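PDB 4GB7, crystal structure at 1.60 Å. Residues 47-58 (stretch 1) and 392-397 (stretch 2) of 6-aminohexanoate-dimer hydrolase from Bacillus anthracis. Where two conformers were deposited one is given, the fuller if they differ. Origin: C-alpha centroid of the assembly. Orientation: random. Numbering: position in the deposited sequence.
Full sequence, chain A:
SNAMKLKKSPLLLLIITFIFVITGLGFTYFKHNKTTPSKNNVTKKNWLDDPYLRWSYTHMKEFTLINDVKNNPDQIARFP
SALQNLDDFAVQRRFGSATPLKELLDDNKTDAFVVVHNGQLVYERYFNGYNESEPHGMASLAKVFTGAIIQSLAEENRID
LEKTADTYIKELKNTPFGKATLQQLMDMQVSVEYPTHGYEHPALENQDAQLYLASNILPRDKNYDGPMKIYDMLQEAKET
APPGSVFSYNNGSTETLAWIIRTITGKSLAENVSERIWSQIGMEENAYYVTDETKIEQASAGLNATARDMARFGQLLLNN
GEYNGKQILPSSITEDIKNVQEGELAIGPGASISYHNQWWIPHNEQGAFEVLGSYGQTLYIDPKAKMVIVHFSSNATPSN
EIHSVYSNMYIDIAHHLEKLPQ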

# COMPACT_ATOMS: atom_id res chain seq x y z
N TRP A 47 16.66 7.31 -8.44
CA TRP A 47 15.47 6.64 -8.91
C TRP A 47 14.19 7.19 -8.32
O TRP A 47 13.14 7.03 -8.93
N LEU A 48 14.28 7.83 -7.16
CA LEU A 48 13.16 8.42 -6.45
C LEU A 48 12.86 9.85 -6.82
O LEU A 48 11.90 10.47 -6.30
N ASP A 49 13.66 10.40 -7.70
CA ASP A 49 13.57 11.82 -8.03
C ASP A 49 12.90 11.95 -9.38
O ASP A 49 13.06 11.09 -10.24
N ASP A 50 12.18 13.06 -9.57
CA ASP A 50 11.70 13.43 -10.87
C ASP A 50 12.91 13.79 -11.75
O ASP A 50 13.79 14.52 -11.29
N PRO A 51 12.93 13.34 -13.02
CA PRO A 51 11.91 12.58 -13.78
C PRO A 51 12.12 11.06 -13.71
O PRO A 51 11.29 10.30 -14.22
N TYR A 52 13.23 10.65 -13.09
CA TYR A 52 13.65 9.24 -13.04
C TYR A 52 12.56 8.35 -12.48
O TYR A 52 12.35 7.23 -13.01
N LEU A 53 11.85 8.84 -11.48
CA LEU A 53 10.81 8.06 -10.82
C LEU A 53 9.67 7.64 -11.79
O LEU A 53 9.06 6.62 -11.65
N ARG A 54 9.37 8.45 -12.80
CA ARG A 54 8.34 8.06 -13.73
C ARG A 54 8.67 6.75 -14.46
O ARG A 54 7.78 6.01 -14.84
N TRP A 55 9.97 6.49 -14.62
CA TRP A 55 10.46 5.22 -15.15
C TRP A 55 10.61 4.19 -14.07
O TRP A 55 10.15 3.02 -14.23
N SER A 56 11.35 4.51 -13.02
CA SER A 56 11.59 3.47 -12.01
C SER A 56 10.29 2.84 -11.46
O SER A 56 10.19 1.59 -11.35
N TYR A 57 9.28 3.68 -11.15
CA TYR A 57 8.02 3.17 -10.61
C TYR A 57 7.07 2.53 -11.61
O TYR A 57 5.97 2.12 -11.23
N THR A 58 7.50 2.45 -12.88
CA THR A 58 6.82 1.67 -13.90
C THR A 58 7.68 0.50 -14.43
O THR A 58 7.25 -0.22 -15.34
N PHE A 392 -2.59 5.25 -9.25
CA PHE A 392 -1.15 5.06 -9.29
C PHE A 392 -0.52 6.28 -9.88
O PHE A 392 -1.05 6.80 -10.87
N SER A 393 0.63 6.68 -9.32
CA SER A 393 1.31 7.89 -9.78
C SER A 393 2.80 7.69 -9.67
O SER A 393 3.31 6.75 -9.06
N SER A 394 3.51 8.63 -10.27
CA SER A 394 4.94 8.73 -10.05
C SER A 394 5.32 10.20 -9.85
O SER A 394 6.08 10.80 -10.65
N ASN A 395 4.79 10.74 -8.75
CA ASN A 395 4.88 12.16 -8.41
C ASN A 395 5.89 12.32 -7.31
O ASN A 395 5.57 12.10 -6.14
N ALA A 396 7.14 12.62 -7.68
CA ALA A 396 8.26 12.54 -6.74
C ALA A 396 8.09 13.43 -5.50
O ALA A 396 8.41 13.04 -4.38
N THR A 397 7.53 14.62 -5.70
CA THR A 397 7.31 15.57 -4.62
C THR A 397 5.91 16.19 -4.74
O THR A 397 5.74 17.29 -5.29

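Two waters carry much of the polar contact between these stretches, where just one direct hydrogen bond crosses. Water 1 donates to Leu 48 O at 2.7 Å and to Ala 396 O at 2.9 Å. It therefore joins two backbone carbonyls, which cannot hydrogen-bond to each other because both are acceptors. Water 2 has three partners. It donates to Asp 50 OD1 at 2.8 Å and to Ser 394 O at 2.7 Å, and it accepts from Ala 396 N at 3.0 Å. Its two protons and one acceptor site thus tie a carboxylate of stretch 1 to the backbone of stretch 2.

The direct hydrogen bond runs from Arg 54 NE to Ser 394 OG, 3.0 Å long with an N-H...acceptor angle of 157°. The CA-to-CB bond of Arg 54 points sideways, but the end of the side chain comes nearer to stretch 2. Its chi1 is m, chi2 lies off the wells at -137°, and chi3 is p. Ser 394 OG sits at the edge of the guanidinium, near its plane, as a hydrogen bond from NE requires. Ser 394 has chi1 p and points toward stretch 1. Its OG is also hydrogen-bonded elsewhere in the structure, as is Arg 54 NH2.

Ser 394 is the most covered residue of the contact, losing 106 Å² to stretch 1. Ser 394 CB lies 3.7 Å from Leu 53 O and 4.2 Å from Leu 53 CG. The methylene of the serine thus packs on the helix while its hydroxyl meets the arginine.

Leu 53 points toward stretch 2, with chi1 t and chi2 p. This places Leu 53 CD2 3.4 Å from Ala 396 CA and 3.7 Å from Ala 396 CB, an apolar contact. The same methyl, CD2 of Leu 53, is 4.0 Å from Asn 395 C. The CA-to-CB bond of Asn 395 points away, and its backbone makes the contact.

Ala 396 also points toward stretch 1. Its small side chain fits closely against the backbone before the helix. Ala 396 CB is 3.5 Å from Leu 48 O, 3.9 Å from Asp 49 C and 3.3 Å from Asp 50 N. Asp 50 points sideways with chi1 t, and its CB is 4.0 Å from Ala 396 CB. That side chain reaches water 2 through OD1.

Tyr 57 points toward stretch 2 but touches it lightly. Its chi1 is off the wells at -112°. Ser 393 O lies at the ring edge, near the ring plane, 4.2 Å from Tyr 57 CD2. Tyr 57 CB is 4.4 Å from Ser 394 CB. Ser 393 itself points away, with chi1 m.

Two hydrogen bonds within stretch 1 link the helix to the loop before it. Leu 53 N donates to Asp 49 O at 2.8 Å, and Ser 56 OG donates to Trp 47 O at 2.8 Å. In all, the contact buries 340 Å², both sides summed.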

# COMPACT_ATOMS: atom_id res chain seq x y z
CB TRP A 47 15.54 5.15 -8.70
CG TRP A 47 15.47 4.70 -7.29
CD1 TRP A 47 16.51 4.62 -6.38
CD2 TRP A 47 14.29 4.33 -6.56
NE1 TRP A 47 16.06 4.15 -5.16
CE2 TRP A 47 14.72 3.97 -5.21
CE3 TRP A 47 12.97 4.20 -6.89
CZ2 TRP A 47 13.84 3.54 -4.25
CZ3 TRP A 47 12.08 3.75 -5.91
CH2 TRP A 47 12.51 3.44 -4.62
CB LEU A 48 13.44 8.39 -4.95
CG LEU A 48 13.38 7.02 -4.34
CD1 LEU A 48 13.79 7.16 -2.88
CD2 LEU A 48 11.99 6.39 -4.49
CB ASP A 49 14.96 12.44 -8.12
CG ASP A 49 15.70 12.46 -6.83
OD1 ASP A 49 15.08 12.57 -5.75
OD2 ASP A 49 16.95 12.37 -6.92
CB ASP A 50 10.76 14.65 -10.80
CG ASP A 50 10.05 14.91 -12.11
OD1 ASP A 50 9.22 14.06 -12.53
OD2 ASP A 50 10.31 15.98 -12.74
CB PRO A 51 12.18 13.03 -15.21
CG PRO A 51 13.66 13.21 -15.26
CD PRO A 51 14.02 13.79 -13.92
CB TYR A 52 14.97 9.07 -12.29
CG TYR A 52 16.02 10.00 -12.88
CD1 TYR A 52 16.37 11.18 -12.25
CD2 TYR A 52 16.60 9.72 -14.11
CE1 TYR A 52 17.27 12.06 -12.84
CE2 TYR A 52 17.50 10.58 -14.69
CZ TYR A 52 17.85 11.73 -14.04
OH TYR A 52 18.72 12.57 -14.65
CB LEU A 53 10.23 8.88 -9.66
CG LEU A 53 9.11 8.28 -8.81
CD1 LEU A 53 9.49 7.03 -8.06
CD2 LEU A 53 8.50 9.32 -7.85
CB ARG A 54 8.07 9.20 -14.73
CG ARG A 54 7.84 10.49 -13.96
CD ARG A 54 6.75 11.31 -14.45
NE ARG A 54 5.50 10.58 -14.42
CZ ARG A 54 4.42 11.06 -14.98
NH1 ARG A 54 4.51 12.19 -15.68
NH2 ARG A 54 3.32 10.36 -15.03
CB TRP A 55 11.80 5.42 -15.85
CG TRP A 55 12.24 4.20 -16.56
CD1 TRP A 55 11.95 3.81 -17.87
CD2 TRP A 55 13.06 3.14 -16.03
NE1 TRP A 55 12.49 2.58 -18.15
CE2 TRP A 55 13.19 2.13 -17.09
CE3 TRP A 55 13.69 2.92 -14.80
CZ2 TRP A 55 13.95 0.98 -16.93
CZ3 TRP A 55 14.45 1.73 -14.66
CH2 TRP A 55 14.55 0.79 -15.70
CB SER A 56 12.48 4.02 -10.90
OG SER A 56 11.78 4.98 -10.19
CB TYR A 57 7.30 4.24 -9.72
CG TYR A 57 7.24 3.86 -8.23
CD1 TYR A 57 8.32 3.35 -7.59
CD2 TYR A 57 6.06 4.04 -7.50
CE1 TYR A 57 8.25 2.99 -6.26
CE2 TYR A 57 5.97 3.68 -6.21
CZ TYR A 57 7.07 3.19 -5.56
OH TYR A 57 6.96 2.81 -4.23
CB THR A 58 6.36 2.58 -15.05
OG1 THR A 58 7.46 3.28 -15.58
CG2 THR A 58 5.29 3.62 -14.54
CB PHE A 392 -0.70 3.89 -10.17
CG PHE A 392 -1.10 2.54 -9.74
CD1 PHE A 392 -1.51 2.25 -8.44
CD2 PHE A 392 -0.94 1.49 -10.67
CE1 PHE A 392 -1.85 0.92 -8.12
CE2 PHE A 392 -1.26 0.19 -10.33
CZ PHE A 392 -1.69 -0.09 -9.04
CB SER A 393 0.86 9.15 -9.00
OG SER A 393 -0.54 9.27 -8.89
CB SER A 394 5.67 8.02 -11.18
OG SER A 394 5.19 8.40 -12.45
CB ASN A 395 3.50 12.66 -8.02
CG ASN A 395 3.37 14.15 -7.97
OD1 ASN A 395 4.15 14.89 -8.57
ND2 ASN A 395 2.29 14.62 -7.31
CB ALA A 396 9.59 12.85 -7.46
CB THR A 397 8.39 16.64 -4.55
OG1 THR A 397 8.42 17.37 -5.78
CG2 THR A 397 9.74 16.04 -4.27
O HOH W 1 11.05 11.86 -4.16
O HOH W 2 8.21 12.52 -10.43